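Local structure of methyl-accepting chemotaxis protein (Campylobacter jejuni, 6W3T) at residues A78-L83 with G158-S163. The protein probably senses amino-acid-like chemical signals through a double Cache (dCache) ligand-binding region, with norvaline bound here, and relays them to the chemotaxis machinery. Numbering follows the deposited sequence.
Sequences ALNVYL and GVDIPS. With NVA (norvaline), chain C.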
# COMPACT_ATOMS: atom_id res chain seq x y z
N ALA A 78 -5.59 -12.41 -4.63
CA ALA A 78 -5.15 -11.27 -5.40
C ALA A 78 -6.10 -11.03 -6.57
O ALA A 78 -6.88 -11.90 -6.97
CB ALA A 78 -3.71 -11.48 -5.91
N LEU A 79 -6.04 -9.83 -7.12
CA LEU A 79 -6.85 -9.54 -8.29
C LEU A 79 -6.21 -10.10 -9.56
O LEU A 79 -6.87 -10.77 -10.36
CB LEU A 79 -7.06 -8.03 -8.42
CG LEU A 79 -8.18 -7.61 -9.38
CD1 LEU A 79 -9.55 -8.01 -8.81
CD2 LEU A 79 -8.12 -6.12 -9.65
N ASN A 80 -4.92 -9.82 -9.76
CA ASN A 80 -4.13 -10.33 -10.89
C ASN A 80 -2.76 -10.75 -10.39
O ASN A 80 -2.19 -10.09 -9.52
CB ASN A 80 -3.90 -9.28 -11.98
CG ASN A 80 -5.16 -8.70 -12.52
OD1 ASN A 80 -5.96 -9.41 -13.14
ND2 ASN A 80 -5.34 -7.39 -12.32
N VAL A 81 -2.23 -11.81 -10.98
CA VAL A 81 -0.84 -12.22 -10.80
C VAL A 81 -0.28 -12.61 -12.16
O VAL A 81 -0.92 -13.36 -12.90
CB VAL A 81 -0.69 -13.39 -9.81
CG1 VAL A 81 0.80 -13.79 -9.68
CG2 VAL A 81 -1.30 -13.06 -8.44
N TYR A 82 0.90 -12.11 -12.49
CA TYR A 82 1.34 -12.23 -13.88
C TYR A 82 2.86 -12.19 -13.97
O TYR A 82 3.55 -11.76 -13.05
CB TYR A 82 0.71 -11.13 -14.75
CG TYR A 82 0.67 -9.76 -14.12
CD1 TYR A 82 -0.36 -9.40 -13.24
CD2 TYR A 82 1.66 -8.82 -14.39
CE1 TYR A 82 -0.39 -8.13 -12.66
CE2 TYR A 82 1.63 -7.56 -13.82
CZ TYR A 82 0.61 -7.23 -12.95
OH TYR A 82 0.60 -5.98 -12.39
N LEU A 83 3.35 -12.64 -15.13
CA LEU A 83 4.77 -12.60 -15.48
C LEU A 83 4.89 -11.91 -16.84
O LEU A 83 4.36 -12.42 -17.83
CB LEU A 83 5.36 -14.01 -15.52
CG LEU A 83 6.85 -14.15 -15.85
CD1 LEU A 83 7.71 -13.45 -14.81
CD2 LEU A 83 7.22 -15.62 -15.96
N GLY A 158 4.40 -9.65 -11.47
CA GLY A 158 3.53 -8.61 -10.95
C GLY A 158 2.40 -9.19 -10.13
O GLY A 158 1.83 -10.22 -10.49
N VAL A 159 2.08 -8.51 -9.02
CA VAL A 159 0.99 -8.92 -8.14
C VAL A 159 0.13 -7.69 -7.85
O VAL A 159 0.62 -6.71 -7.29
CB VAL A 159 1.51 -9.53 -6.84
CG1 VAL A 159 0.35 -9.78 -5.87
CG2 VAL A 159 2.32 -10.82 -7.13
N ASP A 160 -1.16 -7.75 -8.20
CA ASP A 160 -2.08 -6.63 -8.00
C ASP A 160 -2.98 -6.92 -6.80
O ASP A 160 -3.73 -7.90 -6.81
CB ASP A 160 -2.96 -6.39 -9.23
CG ASP A 160 -2.17 -5.98 -10.46
OD1 ASP A 160 -0.98 -5.60 -10.34
OD2 ASP A 160 -2.78 -6.01 -11.56
N ILE A 161 -2.90 -6.09 -5.78
CA ILE A 161 -3.79 -6.16 -4.62
C ILE A 161 -4.75 -4.98 -4.69
O ILE A 161 -4.30 -3.85 -4.90
CB ILE A 161 -3.00 -6.15 -3.30
CG1 ILE A 161 -1.87 -7.19 -3.35
CG2 ILE A 161 -3.94 -6.38 -2.07
CD1 ILE A 161 -2.37 -8.65 -3.36
N PRO A 162 -6.06 -5.19 -4.56
CA PRO A 162 -6.99 -4.04 -4.55
C PRO A 162 -6.60 -3.04 -3.47
O PRO A 162 -6.44 -3.40 -2.31
CB PRO A 162 -8.35 -4.68 -4.26
CG PRO A 162 -8.23 -6.07 -4.74
CD PRO A 162 -6.78 -6.47 -4.54
N SER A 163 -6.43 -1.79 -3.88
CA SER A 163 -6.15 -0.72 -2.94
C SER A 163 -7.26 -0.59 -1.90
O SER A 163 -7.01 -0.11 -0.80
CB SER A 163 -5.95 0.59 -3.68
OG SER A 163 -7.07 0.84 -4.52
N NVA C . -2.48 -4.11 -13.34
CA NVA C . -1.52 -4.28 -14.42
CB NVA C . -1.74 -5.56 -15.25
CG NVA C . -0.62 -6.01 -16.18
CD NVA C . -1.02 -7.36 -16.72
C NVA C . -1.67 -3.10 -15.36
O NVA C . -2.63 -2.32 -15.44
OXT NVA C . -0.60 -2.89 -16.19
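Tyr82 takes the sterically tight rotamer with CG between its backbone N and carbonyl carbon (chi1 42°), which lays the ring over the neighbouring strand, while Asp160 turns CG anti to its own carbonyl carbon (chi1 -64°) to meet the phenol. Tyr82 OH donates to Asp160 OD1 at 2.6 Å, on the syn side but tilted out of the carboxylate plane. Asn80 ND2 meets the anti lone pair of Asp160 OD2 at 3.0 Å, amide and carboxylate planes nearly perpendicular. The norvaline N also donates to Asp160 OD2, at 2.6 Å. The carboxylate, probably negatively charged, matches this amino group, and hydrogen bonds from Tyr82, Asn80 and Thr142 probably hold its rotation; Asn80 ND2 also hydrogen-bonds Asp133, which itself holds the norvaline. Gly158 CA makes a CH-pi contact 3.9 Å from the Tyr82 ring centroid, where a side chain would collide with the ring; norvaline's aliphatic chain covers the opposite face. The backbones pair antiparallel, Tyr82 with Gly158. Val81 and Val159, beta-branched as suits extended strands, lie side by side on the other face. That apolar face packs against Leu43 and Phe39 of helix 4-48, whereas strands 90-94 and 139-149 flank the pair, at the centre of the Cache-type domain's sheet.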